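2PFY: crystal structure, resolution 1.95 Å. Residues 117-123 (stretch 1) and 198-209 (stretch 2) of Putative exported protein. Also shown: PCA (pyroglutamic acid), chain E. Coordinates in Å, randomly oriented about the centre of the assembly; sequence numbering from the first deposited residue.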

# COMPACT_ATOMS: atom_id res chain seq x y z
N GLY A 117 -5.23 -9.58 -0.61
CA GLY A 117 -4.18 -8.59 -0.36
C GLY A 117 -2.93 -8.86 -1.20
O GLY A 117 -2.72 -9.97 -1.71
N SER A 118 -2.11 -7.83 -1.38
CA SER A 118 -0.77 -8.01 -1.96
C SER A 118 0.07 -6.88 -1.44
O SER A 118 -0.46 -5.80 -1.16
CB SER A 118 -0.79 -8.00 -3.49
OG SER A 118 -1.38 -9.18 -3.99
N PRO A 119 1.38 -7.14 -1.26
CA PRO A 119 2.23 -6.10 -0.70
C PRO A 119 2.88 -5.22 -1.78
O PRO A 119 3.15 -5.67 -2.89
CB PRO A 119 3.31 -6.93 0.04
CG PRO A 119 3.50 -8.14 -0.89
CD PRO A 119 2.10 -8.43 -1.43
N TRP A 120 3.08 -3.96 -1.44
CA TRP A 120 4.08 -3.12 -2.09
C TRP A 120 5.47 -3.63 -1.67
O TRP A 120 5.60 -4.40 -0.71
CB TRP A 120 3.91 -1.68 -1.59
CG TRP A 120 2.74 -0.99 -2.18
CD1 TRP A 120 1.46 -0.90 -1.66
CD2 TRP A 120 2.73 -0.28 -3.41
NE1 TRP A 120 0.67 -0.15 -2.49
CE2 TRP A 120 1.42 0.25 -3.58
CE3 TRP A 120 3.71 -0.02 -4.40
CZ2 TRP A 120 1.07 1.03 -4.68
CZ3 TRP A 120 3.35 0.75 -5.51
CH2 TRP A 120 2.04 1.26 -5.64
N PRO A 121 6.53 -3.21 -2.40
CA PRO A 121 7.87 -3.45 -1.90
C PRO A 121 8.18 -2.55 -0.70
O PRO A 121 7.39 -1.65 -0.36
CB PRO A 121 8.78 -3.14 -3.13
CG PRO A 121 7.81 -3.08 -4.35
CD PRO A 121 6.53 -2.55 -3.71
N PRO A 122 9.30 -2.81 -0.00
CA PRO A 122 9.69 -2.00 1.15
C PRO A 122 9.88 -0.52 0.82
O PRO A 122 10.24 -0.19 -0.33
CB PRO A 122 11.02 -2.62 1.58
CG PRO A 122 10.94 -4.06 1.09
CD PRO A 122 10.24 -3.92 -0.25
N GLN A 123 9.62 0.37 1.79
CA GLN A 123 9.61 1.80 1.50
C GLN A 123 11.00 2.41 1.71
O GLN A 123 11.56 2.30 2.80
CB GLN A 123 8.60 2.53 2.40
CG GLN A 123 7.17 1.93 2.36
CD GLN A 123 6.50 2.15 1.00
OE1 GLN A 123 6.43 1.26 0.15
NE2 GLN A 123 6.06 3.35 0.79
N TYR A 198 18.54 10.91 -5.23
CA TYR A 198 19.04 9.91 -4.27
C TYR A 198 17.93 9.01 -3.79
O TYR A 198 16.87 9.49 -3.45
CB TYR A 198 19.66 10.62 -3.04
CG TYR A 198 20.84 11.46 -3.44
CD1 TYR A 198 22.13 10.94 -3.45
CD2 TYR A 198 20.65 12.76 -3.89
CE1 TYR A 198 23.22 11.71 -3.88
CE2 TYR A 198 21.75 13.55 -4.31
CZ TYR A 198 23.01 13.02 -4.30
OH TYR A 198 24.08 13.83 -4.71
N TYR A 199 18.19 7.70 -3.75
CA TYR A 199 17.26 6.74 -3.16
C TYR A 199 17.99 6.01 -2.06
O TYR A 199 19.11 5.52 -2.27
CB TYR A 199 16.75 5.75 -4.25
CG TYR A 199 15.99 4.59 -3.66
CD1 TYR A 199 14.65 4.75 -3.28
CD2 TYR A 199 16.60 3.34 -3.46
CE1 TYR A 199 13.93 3.69 -2.73
CE2 TYR A 199 15.88 2.29 -2.88
CZ TYR A 199 14.55 2.48 -2.54
OH TYR A 199 13.82 1.45 -1.96
N TYR A 200 17.40 5.94 -0.87
CA TYR A 200 17.99 5.24 0.26
C TYR A 200 17.08 4.05 0.53
O TYR A 200 15.87 4.23 0.74
CB TYR A 200 18.09 6.17 1.52
CG TYR A 200 19.00 7.38 1.25
CD1 TYR A 200 20.38 7.28 1.41
CD2 TYR A 200 18.47 8.56 0.73
CE1 TYR A 200 21.21 8.34 1.09
CE2 TYR A 200 19.27 9.62 0.41
CZ TYR A 200 20.64 9.51 0.60
OH TYR A 200 21.44 10.58 0.27
N ASP A 201 17.68 2.85 0.54
CA ASP A 201 16.98 1.58 0.69
C ASP A 201 16.63 1.40 2.18
O ASP A 201 17.23 0.58 2.89
CB ASP A 201 17.90 0.44 0.15
CG ASP A 201 17.20 -0.94 0.10
OD1 ASP A 201 16.02 -1.06 0.49
OD2 ASP A 201 17.85 -1.94 -0.34
N ALA A 202 15.69 2.22 2.66
CA ALA A 202 15.35 2.26 4.07
C ALA A 202 14.64 1.01 4.59
O ALA A 202 14.78 0.66 5.76
CB ALA A 202 14.51 3.50 4.37
N GLN A 203 13.87 0.35 3.72
CA GLN A 203 12.89 -0.65 4.15
C GLN A 203 12.14 -0.21 5.41
O GLN A 203 12.05 -0.97 6.38
CB GLN A 203 13.56 -2.02 4.39
CG GLN A 203 14.23 -2.63 3.15
CD GLN A 203 14.77 -4.04 3.38
OE1 GLN A 203 14.07 -4.93 3.92
NE2 GLN A 203 16.01 -4.25 2.96
N ALA A 204 11.61 1.01 5.43
CA ALA A 204 10.96 1.51 6.64
C ALA A 204 9.77 0.62 7.07
O ALA A 204 9.58 0.31 8.26
CB ALA A 204 10.51 2.94 6.47
N PHE A 205 8.98 0.19 6.08
CA PHE A 205 7.90 -0.73 6.29
C PHE A 205 7.43 -1.31 4.95
O PHE A 205 7.94 -0.94 3.87
CB PHE A 205 6.72 -0.07 7.05
CG PHE A 205 6.18 1.16 6.40
CD1 PHE A 205 5.11 1.09 5.48
CD2 PHE A 205 6.77 2.40 6.64
CE1 PHE A 205 4.61 2.23 4.85
CE2 PHE A 205 6.28 3.57 5.98
CZ PHE A 205 5.21 3.48 5.11
N ILE A 206 6.52 -2.26 5.02
CA ILE A 206 5.99 -2.79 3.79
C ILE A 206 4.44 -2.74 3.79
O ILE A 206 3.77 -3.60 4.40
CB ILE A 206 6.71 -4.13 3.25
CG1 ILE A 206 5.77 -5.28 3.09
CG2 ILE A 206 8.11 -4.49 3.85
CD1 ILE A 206 5.05 -5.16 1.89
N PRO A 207 3.87 -1.69 3.14
CA PRO A 207 2.44 -1.45 3.26
C PRO A 207 1.70 -2.38 2.30
O PRO A 207 2.22 -2.73 1.23
CB PRO A 207 2.28 0.03 2.91
CG PRO A 207 3.45 0.27 1.86
CD PRO A 207 4.55 -0.69 2.27
N GLN A 208 0.54 -2.85 2.74
CA GLN A 208 -0.27 -3.76 1.93
C GLN A 208 -1.28 -2.99 1.11
O GLN A 208 -1.69 -1.90 1.46
CB GLN A 208 -1.04 -4.72 2.81
CG GLN A 208 -0.17 -5.55 3.76
CD GLN A 208 0.85 -6.42 3.05
OE1 GLN A 208 0.59 -6.99 2.01
NE2 GLN A 208 2.01 -6.55 3.64
N SER A 209 -1.68 -3.61 0.02
CA SER A 209 -2.79 -3.12 -0.77
C SER A 209 -3.86 -4.22 -0.73
O SER A 209 -3.53 -5.40 -0.66
CB SER A 209 -2.24 -2.87 -2.17
OG SER A 209 -3.09 -3.34 -3.16
N PCA E . 3.57 3.29 -3.36
CA PCA E . 2.31 3.88 -2.86
CB PCA E . 2.07 3.44 -1.43
CG PCA E . 3.26 2.61 -1.05
CD PCA E . 4.10 2.54 -2.27
OE PCA E . 5.13 1.87 -2.36
C PCA E . 2.38 5.40 -2.93
O PCA E . 1.40 6.14 -2.80
OXT PCA E . 3.47 5.91 -3.12

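Gln 123, Pro 122 and Trp 120 carry much of this contact. Gln 123 and Trp 120 combine main-chain hydrogen bonds with packing; Pro 122 adds a CA-H...O contact and packing. Gln 123 gives up the largest area. Its backbone is bonded in both directions: N donates to Phe 205 O at 3.0 Å, and O accepts from Ala 204 N at 2.9 Å. Gln 203 N lies only 3.2 Å from the same Gln 123 O, but the angle is too poor for a hydrogen bond. The aliphatic part of the side chain also packs: Gln 123 CG sits 3.7 Å from the centroid of the Phe 205 ring, 17° off the normal, a CH-pi contact over the face.

Pro 122 has no amide hydrogen to offer, so it contributes carbon. Its CA approaches Phe 205 O at 3.4 Å in a CA-H...O contact, which makes that carbonyl a shared receiver for two successive residues. Its ring packs against Ile 206, with Pro 122 CG 4.0 Å from Ile 206 CG2.

Trp 120 points its CA-to-CB bond toward the other stretch. Trp 120 N donates to Pro 207 O at 3.1 Å, while Trp 120 CB packs against Pro 207 CG at 4.0 Å. One face of the indole is covered by the bound pyroglutamic acid, whose OE is 3.1 Å from Trp 120 CE3; Pro 207 CG lies 3.7 Å from CG of the pyroglutamic acid. The contact thus helps wall the ligand site.

Beyond Trp 120 the pairing becomes regular antiparallel sheet. Ser 118 N donates to Ser 209 O at 2.9 Å, and Ser 209 N returns a bond to Ser 118 O at 2.8 Å. Pro 119 faces Gln 208 at the next, non-hydrogen-bonded position, where a proline's missing amide hydrogen costs no cross-strand bond.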